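Local coordinates for trypsin-resistant surface T6 protein (Streptococcus pyogenes serotype M6, PDB 4P0D) that probably builds the shaft of the pili on the surface of this Gram-positive bacterium as the backbone pilin, at residues F38-Y43 / N123-K127; S145-S149 / E179-Y183; V211-K216 / V228-I233; A280-Y284 / K299-K303; Y319-F323 / G469-L473. The protein carries 1 engineered substitution. All coordinates share one frame; numbering follows the deposited sequence.

The five contacts follow one another along the chain; none nest or cross. Contact 1 closes a loop of 79 residues, including helix 56-68, within the N-terminal Ig-like domain. Contact 2 closes 29 residues and joins strand 139-155 to the loop after strand 171-179. Contact 3 closes 11 residues across two neighbouring hairpins. Contact 4 closes 14 residues and folds the loop after strand 276-285 back onto that strand. Contacts 2 and 4 touch, with Tyr284 packed on Pro148 and Tyr183. Contact 5 closes the longest loop, 145 residues, and pairs strands 320-327 and 470-479. Contacts 1 and 5 lie on opposite sides of the chain's centre, their own centres about 80 Å apart.

Contact 1: residues F38-Y43 / N123-K127; sequences FINFKY and NLVTK
Thr126 has OG1 between its backbone N and carbonyl carbon (chi1 61°), which leaves the methyl CG2 to meet Phe38 and Phe41. Phe41 CG lies anti to the carbonyl carbon (chi1 -71°), which turns the ring toward Thr126 CG2 and Leu124. The contact belongs to the Ig-like domain, where the loop 123-127 lies against strand 38-43. That strand carries a classic beta bulge: Ile39 and Asn40 both face Val30 of strand 20-31. Thr126 CG2 is 3.7 Å from Phe38 CE2, near the plane of that ring and at its edge. It also lies 3.5 Å from Phe41 CD2, where the approach is oblique. The two rings meet as well, with Phe38 CZ over the centre of one Phe41 face. Beyond them, Leu124 CD2 lies 4.2 Å from Phe41 CE2. Leu124, which is buried, also packs on Pro54 and on Val95 of strand 94-101. Two waters each link a backbone atom of one segment to a side-chain hydroxyl of the other. One accepts from Phe41 N at 3.1 Å and lies 2.6 Å from Thr126 OG1. The second donates to Leu124 O and lies at the edge of the Tyr43 ring, in its plane, 2.7 Å from Tyr43 OH.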
# COMPACT_ATOMS: atom_id res chain seq x y z
N PHE A 38 8.46 49.10 -29.92
CA PHE A 38 8.93 47.83 -29.38
C PHE A 38 10.19 47.36 -30.12
O PHE A 38 10.18 47.21 -31.34
CB PHE A 38 7.86 46.74 -29.52
CG PHE A 38 8.32 45.37 -29.07
CD1 PHE A 38 8.51 45.11 -27.72
CD2 PHE A 38 8.58 44.36 -29.99
CE1 PHE A 38 8.94 43.86 -27.29
CE2 PHE A 38 9.01 43.11 -29.56
CZ PHE A 38 9.19 42.86 -28.20
N ILE A 39 11.23 47.06 -29.35
CA ILE A 39 12.52 46.66 -29.92
C ILE A 39 12.65 45.13 -29.98
O ILE A 39 12.64 44.54 -31.06
CB ILE A 39 13.68 47.29 -29.09
CG1 ILE A 39 13.42 48.80 -28.88
CG2 ILE A 39 15.03 47.06 -29.77
CD1 ILE A 39 14.61 49.56 -28.33
N ASN A 40 12.76 44.50 -28.81
CA ASN A 40 13.00 43.06 -28.72
C ASN A 40 12.73 42.56 -27.30
O ASN A 40 12.34 43.33 -26.42
CB ASN A 40 14.46 42.74 -29.12
CG ASN A 40 15.47 43.31 -28.13
OD1 ASN A 40 15.14 44.10 -27.26
ND2 ASN A 40 16.73 42.88 -28.26
N PHE A 41 12.96 41.27 -27.09
CA PHE A 41 12.94 40.69 -25.74
C PHE A 41 14.32 40.57 -25.16
O PHE A 41 15.21 40.08 -25.83
CB PHE A 41 12.33 39.31 -25.79
CG PHE A 41 10.87 39.32 -26.04
CD1 PHE A 41 10.01 39.83 -25.08
CD2 PHE A 41 10.35 38.84 -27.22
CE1 PHE A 41 8.64 39.86 -25.30
CE2 PHE A 41 8.99 38.86 -27.45
CZ PHE A 41 8.14 39.37 -26.49
N LYS A 42 14.48 41.00 -23.91
CA LYS A 42 15.66 40.68 -23.12
C LYS A 42 15.36 39.52 -22.17
O LYS A 42 14.50 39.62 -21.30
CB LYS A 42 16.12 41.89 -22.31
CG LYS A 42 17.27 41.57 -21.36
CD LYS A 42 17.99 42.80 -20.84
CE LYS A 42 17.38 43.35 -19.56
NZ LYS A 42 18.43 43.78 -18.58
N TYR A 43 16.10 38.43 -22.33
CA TYR A 43 15.88 37.21 -21.57
C TYR A 43 16.82 37.14 -20.39
O TYR A 43 17.95 37.59 -20.47
CB TYR A 43 16.09 36.00 -22.47
CG TYR A 43 15.04 35.88 -23.54
CD1 TYR A 43 13.75 35.47 -23.22
CD2 TYR A 43 15.32 36.18 -24.87
CE1 TYR A 43 12.78 35.35 -24.18
CE2 TYR A 43 14.35 36.06 -25.84
CZ TYR A 43 13.08 35.65 -25.49
OH TYR A 43 12.09 35.52 -26.45
N ASN A 123 4.16 34.53 -30.15
CA ASN A 123 5.24 34.63 -31.13
C ASN A 123 6.44 35.37 -30.57
O ASN A 123 6.35 36.56 -30.26
CB ASN A 123 4.72 35.34 -32.38
CG ASN A 123 5.62 35.14 -33.60
OD1 ASN A 123 6.77 34.69 -33.50
ND2 ASN A 123 5.09 35.48 -34.76
N LEU A 124 7.57 34.69 -30.46
CA LEU A 124 8.77 35.28 -29.85
C LEU A 124 9.77 35.92 -30.83
O LEU A 124 10.72 36.56 -30.38
CB LEU A 124 9.49 34.26 -28.96
CG LEU A 124 8.69 33.68 -27.78
CD1 LEU A 124 9.62 32.84 -26.91
CD2 LEU A 124 8.00 34.76 -26.94
N VAL A 125 9.57 35.77 -32.14
CA VAL A 125 10.48 36.42 -33.11
C VAL A 125 10.20 37.93 -33.18
O VAL A 125 9.06 38.36 -33.34
CB VAL A 125 10.44 35.78 -34.52
CG1 VAL A 125 10.71 34.28 -34.45
CG2 VAL A 125 9.11 36.03 -35.24
N THR A 126 11.25 38.74 -33.01
CA THR A 126 11.11 40.20 -32.94
C THR A 126 11.72 40.95 -34.13
O THR A 126 11.57 42.17 -34.21
CB THR A 126 11.70 40.76 -31.64
OG1 THR A 126 13.10 40.46 -31.57
CG2 THR A 126 11.00 40.16 -30.43
N LYS A 127 12.39 40.23 -35.04
CA LYS A 127 12.97 40.84 -36.25
C LYS A 127 11.91 41.07 -37.32
O LYS A 127 11.60 42.21 -37.68
CB LYS A 127 14.09 39.95 -36.80
O HOH W 1 13.71 39.22 -29.33
O HOH W 2 12.68 36.65 -28.80

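Contact 2: residues S145-S149 / E179-Y183; sequences SSLPS and ELPSY
Ser149 and Glu179 form an antiparallel, hydrogen-bonded beta pair, the last rung before segment 179-183 turns away from strand 139-155. Strand 139-155 pairs with strand 108-116 and with strand 171-179, and so probably links the first two domains, Ig-like and Cna-B-like. In the backbone of the rung, Glu179 N donates to Ser149 O, though the position of that oxygen is less certain. The return bond from Ser149 N to Glu179 O is weak, at 3.3 Å. Two side-chain bonds add to it. Ser182 N donates to Ser146 OG over 2.8 Å with an angle of 159° at the hydrogen. A chi1 of 60° turns Ser146 OG toward this amide. Ser149 OG donates to Glu179 OE1 on the side of the rung that both side chains share, but the modelled separation is so short that its exact length is doubtful. The apolar part is small and involves two prolines. Pro148 CG meets Pro181 CB at 3.9 Å, and both rings also pack on Tyr284 of strand 276-285. The two prolines are buried, while Glu179 and Ser182 are exposed. Three waters bridge the segments. One donates to both Leu147 O and Leu180 O, at 3.1 and 3.0 Å. Another donates to Leu147 O and to Glu179 OE1. A third lies 2.7 Å from both Ser182 O and Ser146 OG, so that hydroxyl has both a water and the Ser182 amide as neighbours.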
# COMPACT_ATOMS: atom_id res chain seq x y z
N SER A 145 -1.57 17.61 -17.33
CA SER A 145 -1.25 16.94 -16.09
C SER A 145 -1.53 15.43 -16.19
O SER A 145 -2.25 14.99 -17.10
CB SER A 145 -2.08 17.58 -14.96
OG SER A 145 -3.46 17.36 -15.19
N SER A 146 -0.96 14.67 -15.26
CA SER A 146 -1.24 13.25 -15.11
C SER A 146 -1.58 12.94 -13.65
O SER A 146 -1.17 13.65 -12.73
CB SER A 146 -0.04 12.42 -15.61
OG SER A 146 1.14 12.72 -14.88
N LEU A 147 -2.38 11.90 -13.44
CA LEU A 147 -2.83 11.55 -12.10
C LEU A 147 -2.41 10.10 -11.86
O LEU A 147 -3.02 9.19 -12.39
CB LEU A 147 -4.36 11.70 -11.96
CG LEU A 147 -5.02 11.26 -10.63
CD1 LEU A 147 -4.48 12.07 -9.47
CD2 LEU A 147 -6.53 11.39 -10.71
N PRO A 148 -1.33 9.90 -11.09
CA PRO A 148 -0.94 8.54 -10.78
C PRO A 148 -1.94 7.83 -9.86
O PRO A 148 -2.82 8.47 -9.26
CB PRO A 148 0.39 8.71 -10.07
CG PRO A 148 0.93 10.01 -10.60
CD PRO A 148 -0.29 10.86 -10.67
N SER A 149 -1.80 6.52 -9.76
CA SER A 149 -2.62 5.75 -8.82
C SER A 149 -1.88 4.49 -8.45
O SER A 149 -0.94 4.09 -9.12
CB SER A 149 -3.96 5.34 -9.44
OG SER A 149 -3.74 4.48 -10.54
N GLU A 179 -0.61 3.50 -12.05
CA GLU A 179 -0.55 4.40 -13.20
C GLU A 179 0.59 5.37 -12.96
O GLU A 179 0.70 5.94 -11.89
CB GLU A 179 -1.88 5.13 -13.40
CG GLU A 179 -3.01 4.17 -13.70
CD GLU A 179 -4.39 4.80 -13.68
OE1 GLU A 179 -4.88 5.19 -12.59
OE2 GLU A 179 -4.99 4.87 -14.76
N LEU A 180 1.46 5.52 -13.95
CA LEU A 180 2.64 6.35 -13.82
C LEU A 180 2.35 7.83 -13.97
O LEU A 180 1.45 8.22 -14.70
CB LEU A 180 3.67 5.97 -14.88
CG LEU A 180 4.27 4.57 -14.77
CD1 LEU A 180 4.99 4.21 -16.04
CD2 LEU A 180 5.22 4.49 -13.59
N PRO A 181 3.16 8.68 -13.31
CA PRO A 181 3.15 10.08 -13.70
C PRO A 181 3.70 10.20 -15.12
O PRO A 181 4.35 9.27 -15.61
CB PRO A 181 4.12 10.72 -12.72
CG PRO A 181 5.07 9.64 -12.37
CD PRO A 181 4.26 8.38 -12.37
N SER A 182 3.41 11.31 -15.78
CA SER A 182 3.99 11.62 -17.07
C SER A 182 4.98 12.76 -16.84
O SER A 182 4.58 13.85 -16.46
CB SER A 182 2.88 12.03 -18.03
OG SER A 182 3.38 12.23 -19.33
N TYR A 183 6.27 12.49 -17.03
CA TYR A 183 7.32 13.52 -16.87
C TYR A 183 7.88 13.87 -18.24
O TYR A 183 8.06 12.98 -19.07
CB TYR A 183 8.49 13.00 -16.04
CG TYR A 183 8.18 12.56 -14.64
CD1 TYR A 183 7.46 13.38 -13.77
CD2 TYR A 183 8.67 11.35 -14.15
CE1 TYR A 183 7.21 13.00 -12.47
CE2 TYR A 183 8.41 10.95 -12.85
CZ TYR A 183 7.69 11.79 -12.01
OH TYR A 183 7.43 11.42 -10.74
O HOH W 3 2.11 14.96 -16.05
O HOH W 4 -5.32 8.18 -12.49
O HOH W 5 -1.56 8.30 -14.92

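Contact 3: residues V211-K216 / V228-I233; sequences VEWKGK and VENTKI
The Trp213 ring is the apolar centre, and Ile233 covers one of its faces. Ile233 CG2 makes a CH-pi contact 4.2 Å from the centroid of the six-membered ring, 14° off its normal. Ile233 CD1 lies 3.9 Å from Trp213 CB, a place set by the Ile233 chi1 of 63°. CD1 also meets Val211 CG1, and the two side chains slide past each other in opposite directions. On the opposite face of the indole, Lys214 lays its CG over the ring centre, so the tryptophan is sandwiched. Val228 CG1 comes in at the edge, 4.0 Å from Trp213 CE3, and also touches Lys216 CB. Trp213 NE1 is hydrogen-bonded to Leu252 O in a nearby loop. Further out, two type I' beta turns, Trp213 to Lys216 and Val228 to Thr231, stand side by side and close neighbouring hairpins of the Cna-B-like domain. Glu229 at the second turn reaches back to the first with two salt bridges. Its OE2 takes Lys214 NZ at 3.0 Å on the syn side, somewhat out of the carboxylate plane. Its OE1 takes Lys216 NZ at 2.8 Å, nearly along the C-O axis. The carboxylate stands 80° to the plane of the indole. Lys214 NZ has a second carboxylate partner in Glu253. With two lysines on one carboxylate, Glu229 would probably stay ionised. The salt-bridge network of Lys214, Lys216 and Glu229 ties the two hairpin ends together beside the buried tryptophan.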
# COMPACT_ATOMS: atom_id res chain seq x y z
N VAL A 211 8.30 -9.08 -10.23
CA VAL A 211 7.98 -7.90 -10.99
C VAL A 211 7.78 -8.37 -12.43
O VAL A 211 8.63 -9.08 -12.97
CB VAL A 211 9.13 -6.86 -10.91
CG1 VAL A 211 8.91 -5.74 -11.88
CG2 VAL A 211 9.31 -6.32 -9.51
N GLU A 212 6.63 -8.04 -13.02
CA GLU A 212 6.39 -8.26 -14.45
C GLU A 212 6.36 -6.89 -15.11
O GLU A 212 5.84 -5.93 -14.54
CB GLU A 212 5.07 -9.03 -14.69
CG GLU A 212 4.56 -9.08 -16.14
CD GLU A 212 3.49 -8.03 -16.46
OE1 GLU A 212 2.44 -8.06 -15.76
OE2 GLU A 212 3.67 -7.19 -17.40
N TRP A 213 6.93 -6.81 -16.29
CA TRP A 213 6.96 -5.57 -17.06
C TRP A 213 6.99 -5.96 -18.54
O TRP A 213 7.76 -6.83 -18.95
CB TRP A 213 8.20 -4.74 -16.70
CG TRP A 213 8.37 -3.48 -17.51
CD1 TRP A 213 7.64 -2.33 -17.44
CD2 TRP A 213 9.35 -3.26 -18.52
NE1 TRP A 213 8.10 -1.41 -18.34
CE2 TRP A 213 9.17 -1.95 -19.01
CE3 TRP A 213 10.39 -4.03 -19.03
CZ2 TRP A 213 9.98 -1.41 -20.01
CZ3 TRP A 213 11.18 -3.50 -20.02
CH2 TRP A 213 10.98 -2.20 -20.49
N LYS A 214 6.12 -5.34 -19.32
CA LYS A 214 5.93 -5.68 -20.73
C LYS A 214 5.65 -7.17 -20.96
O LYS A 214 6.08 -7.73 -21.96
CB LYS A 214 7.15 -5.24 -21.56
CG LYS A 214 7.29 -3.72 -21.65
CD LYS A 214 7.99 -3.28 -22.92
CE LYS A 214 9.33 -3.98 -23.09
NZ LYS A 214 10.26 -3.17 -23.93
N GLY A 215 4.95 -7.81 -20.04
CA GLY A 215 4.62 -9.21 -20.18
C GLY A 215 5.80 -10.16 -20.02
O GLY A 215 5.74 -11.30 -20.46
N LYS A 216 6.87 -9.68 -19.38
CA LYS A 216 8.06 -10.47 -19.09
C LYS A 216 8.34 -10.45 -17.59
O LYS A 216 8.20 -9.43 -16.96
CB LYS A 216 9.26 -9.86 -19.82
CG LYS A 216 9.09 -9.83 -21.32
CD LYS A 216 10.23 -9.08 -21.99
CE LYS A 216 10.13 -9.19 -23.49
NZ LYS A 216 11.46 -8.95 -24.11
N VAL A 228 15.14 -6.98 -16.57
CA VAL A 228 14.34 -7.52 -17.67
C VAL A 228 15.04 -7.19 -18.98
O VAL A 228 15.52 -6.06 -19.17
CB VAL A 228 12.91 -6.91 -17.74
CG1 VAL A 228 12.05 -7.68 -18.74
CG2 VAL A 228 12.24 -6.92 -16.39
N GLU A 229 15.08 -8.15 -19.89
CA GLU A 229 15.72 -7.98 -21.22
C GLU A 229 17.12 -7.31 -21.17
O GLU A 229 17.44 -6.46 -22.01
CB GLU A 229 14.77 -7.31 -22.26
CG GLU A 229 14.01 -6.03 -21.86
CD GLU A 229 12.99 -5.57 -22.91
OE1 GLU A 229 12.18 -6.39 -23.38
OE2 GLU A 229 12.97 -4.38 -23.26
N ASN A 230 17.95 -7.75 -20.21
CA ASN A 230 19.27 -7.17 -19.93
C ASN A 230 19.22 -5.70 -19.51
O ASN A 230 20.25 -5.02 -19.46
CB ASN A 230 20.26 -7.36 -21.12
CG ASN A 230 20.83 -8.77 -21.20
OD1 ASN A 230 20.94 -9.47 -20.19
ND2 ASN A 230 21.23 -9.18 -22.41
N THR A 231 18.04 -5.21 -19.19
CA THR A 231 17.85 -3.84 -18.75
C THR A 231 17.51 -3.84 -17.28
O THR A 231 16.67 -4.60 -16.82
CB THR A 231 16.69 -3.18 -19.51
OG1 THR A 231 17.00 -3.15 -20.90
CG2 THR A 231 16.43 -1.76 -19.02
N LYS A 232 18.17 -2.98 -16.53
CA LYS A 232 17.80 -2.76 -15.13
C LYS A 232 16.67 -1.72 -15.06
O LYS A 232 16.87 -0.55 -15.38
CB LYS A 232 19.02 -2.27 -14.36
CG LYS A 232 18.79 -2.19 -12.87
CD LYS A 232 19.76 -1.21 -12.22
CE LYS A 232 21.02 -1.89 -11.75
NZ LYS A 232 21.86 -0.92 -11.00
N ILE A 233 15.48 -2.14 -14.65
CA ILE A 233 14.35 -1.21 -14.58
C ILE A 233 14.12 -0.67 -13.17
O ILE A 233 13.28 0.21 -12.97
CB ILE A 233 13.04 -1.81 -15.11
CG1 ILE A 233 12.57 -3.00 -14.27
CG2 ILE A 233 13.20 -2.20 -16.57
CD1 ILE A 233 11.15 -3.44 -14.57

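Contact 4: residues A280-Y284 / K299-K303; sequences AEFFY and KKPDK
Phe283 and Pro301 form the tightly packed part of this contact. Pro301 lies over one face of the phenyl ring in a CH-pi contact, with CD 4.0 Å from the centroid of the Phe283 ring and 11° off its normal. Pro301 CG comes to 3.7 Å from Phe283 CG. Phe283 also has Lys303 CG at its edge, in the ring plane, 4.0 Å from CE2. Lys300 CB approaches obliquely, 3.8 Å from Phe283 CE1. Both lysines thus use their aliphatic parts against the aromatic ring. Lys300 is held at its far end too. It runs extended beyond CG, past the ring, to a salt bridge with Glu281. Lys300 NZ and Glu281 OE2 are modelled at 2.5 Å, short enough that the exact length is doubtful. Glu281 is buried, so this lysine probably helps to keep it charged. The looser side is that of Lys303, which is exposed. It bends at chi3, and its NZ stays 4.3 Å from Glu281 OE1. That is beyond a salt bridge, but the opposite charges are near enough to favour each other. The loop between strands 276-285 and 307-316 thus folds back over the first of them, laying the hydrophilic region on a strand of the Cna-B-like domain.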
# COMPACT_ATOMS: atom_id res chain seq x y z
N ALA A 280 0.50 -0.01 1.03
CA ALA A 280 1.30 0.15 -0.15
C ALA A 280 1.33 1.62 -0.53
O ALA A 280 0.31 2.28 -0.52
CB ALA A 280 0.73 -0.66 -1.28
N GLU A 281 2.52 2.12 -0.87
CA GLU A 281 2.70 3.53 -1.18
C GLU A 281 3.44 3.70 -2.48
O GLU A 281 4.42 2.99 -2.72
CB GLU A 281 3.49 4.21 -0.06
CG GLU A 281 2.69 4.38 1.20
CD GLU A 281 3.46 5.07 2.32
OE1 GLU A 281 3.23 6.27 2.52
OE2 GLU A 281 4.27 4.40 3.01
N PHE A 282 2.95 4.61 -3.32
CA PHE A 282 3.59 4.96 -4.58
C PHE A 282 3.96 6.44 -4.55
O PHE A 282 3.08 7.32 -4.59
CB PHE A 282 2.68 4.64 -5.77
CG PHE A 282 3.25 4.99 -7.11
CD1 PHE A 282 4.63 4.91 -7.37
CD2 PHE A 282 2.41 5.37 -8.14
CE1 PHE A 282 5.13 5.23 -8.63
CE2 PHE A 282 2.91 5.68 -9.39
CZ PHE A 282 4.27 5.62 -9.63
N PHE A 283 5.28 6.70 -4.46
CA PHE A 283 5.83 8.05 -4.39
C PHE A 283 6.28 8.49 -5.75
O PHE A 283 6.97 7.73 -6.44
CB PHE A 283 7.04 8.13 -3.47
CG PHE A 283 6.75 7.73 -2.07
CD1 PHE A 283 6.85 6.41 -1.68
CD2 PHE A 283 6.35 8.68 -1.13
CE1 PHE A 283 6.58 6.03 -0.39
CE2 PHE A 283 6.08 8.30 0.17
CZ PHE A 283 6.20 6.98 0.55
N TYR A 284 5.93 9.73 -6.11
CA TYR A 284 6.35 10.32 -7.38
C TYR A 284 6.52 11.84 -7.15
O TYR A 284 6.24 12.34 -6.05
CB TYR A 284 5.32 10.03 -8.49
CG TYR A 284 3.92 10.47 -8.11
CD1 TYR A 284 3.07 9.63 -7.39
CD2 TYR A 284 3.46 11.76 -8.42
CE1 TYR A 284 1.81 10.05 -7.00
CE2 TYR A 284 2.20 12.19 -8.03
CZ TYR A 284 1.37 11.34 -7.33
OH TYR A 284 0.11 11.74 -6.94
N LYS A 299 15.11 4.01 2.96
CA LYS A 299 14.10 4.80 3.60
C LYS A 299 13.30 5.52 2.55
O LYS A 299 13.86 6.25 1.71
CB LYS A 299 14.76 5.82 4.52
CG LYS A 299 13.79 6.67 5.34
CD LYS A 299 14.46 7.95 5.83
CE LYS A 299 13.45 8.98 6.32
NZ LYS A 299 12.57 8.41 7.38
N LYS A 300 11.99 5.34 2.60
CA LYS A 300 11.12 6.00 1.66
C LYS A 300 11.19 7.51 1.85
O LYS A 300 11.51 8.00 2.92
CB LYS A 300 9.70 5.46 1.77
CG LYS A 300 9.02 5.76 3.07
CD LYS A 300 7.91 4.75 3.31
CE LYS A 300 7.23 5.00 4.64
NZ LYS A 300 6.05 4.10 4.80
N PRO A 301 10.93 8.27 0.78
CA PRO A 301 11.09 9.71 0.87
C PRO A 301 10.01 10.40 1.71
O PRO A 301 8.92 9.84 1.89
CB PRO A 301 10.96 10.15 -0.59
CG PRO A 301 10.06 9.14 -1.19
CD PRO A 301 10.41 7.85 -0.53
N ASP A 302 10.32 11.59 2.21
CA ASP A 302 9.31 12.45 2.85
C ASP A 302 8.50 13.18 1.78
O ASP A 302 8.99 13.39 0.66
CB ASP A 302 10.00 13.46 3.76
CG ASP A 302 10.80 12.80 4.84
OD1 ASP A 302 10.28 11.86 5.49
OD2 ASP A 302 11.97 13.19 5.03
N LYS A 303 7.26 13.55 2.12
CA LYS A 303 6.32 14.13 1.15
C LYS A 303 6.23 15.65 1.18
O LYS A 303 6.62 16.27 2.16
CB LYS A 303 4.94 13.50 1.35
CG LYS A 303 4.90 12.04 0.91
CD LYS A 303 3.53 11.42 1.13
CE LYS A 303 3.30 11.07 2.59
NZ LYS A 303 1.98 10.40 2.79

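Contact 5: residues Y319-F323 / G469-L473; sequences YQIAF and GTVLL
Gln320 and Thr470 are paired on adjacent parallel strands, and their side chains are hydrogen-bonded as well. Gln320 leaves the backbone with chi1 at 57°, and the chain then extends toward Thr470. Gln320 NE2 donates to Thr470 OG1 at 2.9 Å, with the oxygen 10° out of the amide plane. Thr470 has OG1 beside its own backbone N (chi1 -56°), which directs CG2 the other way along the strand. There CG2 packs on Ala322 CB at 3.5 Å. Leu472 CD1 lies 3.9 Å from the same Ala322 CB. Gln320, Thr470, Ala322 and Leu472 thus share one face of the sheet. Ile321 and Val471 point to the other face, where both rest on Ile390. Beyond the paired residues, Phe323 CB meets Leu473 CB at 3.9 Å. Tyr319 holds its ring near Gly469, whose O lies at the ring edge, and Tyr319 OH hydrogen-bonds to Asp160. Four backbone bonds form the ladder. Gln320 N donates to Gly469 O. Val471 N donates to Gln320 O at 2.8 Å, almost straight. Ala322 N donates to Val471 O, and Leu473 N to Ala322 O at 2.9 Å. The backbone bonds bring strand 470-479 alongside strand 320-327 of the prealbumin-like domain, in parallel register. The amide-hydroxyl bond adds a polar tie beside the apolar contacts of Ala322, Thr470 CG2 and Leu472, so ladder and side chains enforce the same pairing.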
# COMPACT_ATOMS: atom_id res chain seq x y z
N TYR A 319 -10.63 -14.63 13.15
CA TYR A 319 -11.46 -14.82 14.33
C TYR A 319 -10.87 -15.95 15.17
O TYR A 319 -9.98 -16.68 14.73
CB TYR A 319 -12.88 -15.21 13.93
CG TYR A 319 -13.47 -14.32 12.84
CD1 TYR A 319 -13.74 -12.98 13.10
CD2 TYR A 319 -13.70 -14.81 11.56
CE1 TYR A 319 -14.25 -12.15 12.11
CE2 TYR A 319 -14.22 -13.99 10.56
CZ TYR A 319 -14.49 -12.65 10.84
OH TYR A 319 -14.99 -11.83 9.84
N GLN A 320 -11.41 -16.11 16.37
CA GLN A 320 -11.02 -17.23 17.21
C GLN A 320 -12.25 -17.88 17.80
O GLN A 320 -13.27 -17.22 18.04
CB GLN A 320 -10.03 -16.79 18.27
CG GLN A 320 -10.51 -15.67 19.18
CD GLN A 320 -9.39 -15.09 20.03
OE1 GLN A 320 -8.21 -15.25 19.73
NE2 GLN A 320 -9.77 -14.39 21.08
N ILE A 321 -12.15 -19.19 17.99
CA ILE A 321 -13.24 -19.98 18.52
C ILE A 321 -13.02 -20.23 20.01
O ILE A 321 -11.93 -20.59 20.43
CB ILE A 321 -13.36 -21.33 17.78
CG1 ILE A 321 -13.56 -21.08 16.28
CG2 ILE A 321 -14.52 -22.15 18.34
CD1 ILE A 321 -13.53 -22.32 15.45
N ALA A 322 -14.09 -20.07 20.78
CA ALA A 322 -14.07 -20.25 22.22
C ALA A 322 -15.29 -21.07 22.63
O ALA A 322 -16.32 -21.07 21.96
CB ALA A 322 -14.07 -18.90 22.93
N PHE A 323 -15.16 -21.80 23.73
CA PHE A 323 -16.28 -22.56 24.28
C PHE A 323 -16.05 -22.79 25.77
O PHE A 323 -14.96 -22.55 26.29
CB PHE A 323 -16.41 -23.90 23.55
CG PHE A 323 -15.19 -24.79 23.68
CD1 PHE A 323 -15.04 -25.62 24.78
CD2 PHE A 323 -14.21 -24.80 22.69
CE1 PHE A 323 -13.94 -26.44 24.90
CE2 PHE A 323 -13.11 -25.63 22.79
CZ PHE A 323 -12.96 -26.45 23.90
N GLY A 469 -14.27 -10.30 17.65
CA GLY A 469 -13.18 -11.23 17.32
C GLY A 469 -13.39 -12.67 17.77
O GLY A 469 -12.89 -13.60 17.13
N THR A 470 -14.13 -12.88 18.85
CA THR A 470 -14.32 -14.22 19.37
C THR A 470 -15.73 -14.76 19.10
O THR A 470 -16.74 -14.06 19.30
CB THR A 470 -13.99 -14.29 20.88
OG1 THR A 470 -12.66 -13.83 21.08
CG2 THR A 470 -14.11 -15.73 21.41
N VAL A 471 -15.77 -16.00 18.61
CA VAL A 471 -17.01 -16.71 18.38
C VAL A 471 -17.14 -17.73 19.51
O VAL A 471 -16.45 -18.74 19.51
CB VAL A 471 -17.00 -17.42 17.02
CG1 VAL A 471 -18.32 -18.11 16.78
CG2 VAL A 471 -16.71 -16.43 15.89
N LEU A 472 -18.01 -17.44 20.48
CA LEU A 472 -18.22 -18.34 21.64
C LEU A 472 -19.39 -19.29 21.42
O LEU A 472 -20.50 -18.86 21.10
CB LEU A 472 -18.48 -17.50 22.89
CG LEU A 472 -18.76 -18.25 24.22
CD1 LEU A 472 -17.54 -19.04 24.67
CD2 LEU A 472 -19.18 -17.26 25.29
N LEU A 473 -19.14 -20.59 21.59
CA LEU A 473 -20.20 -21.58 21.35
C LEU A 473 -21.47 -21.25 22.16
O LEU A 473 -21.37 -20.96 23.34
CB LEU A 473 -19.70 -22.97 21.75
CG LEU A 473 -20.60 -24.15 21.39
CD1 LEU A 473 -20.65 -24.38 19.89
CD2 LEU A 473 -20.10 -25.41 22.08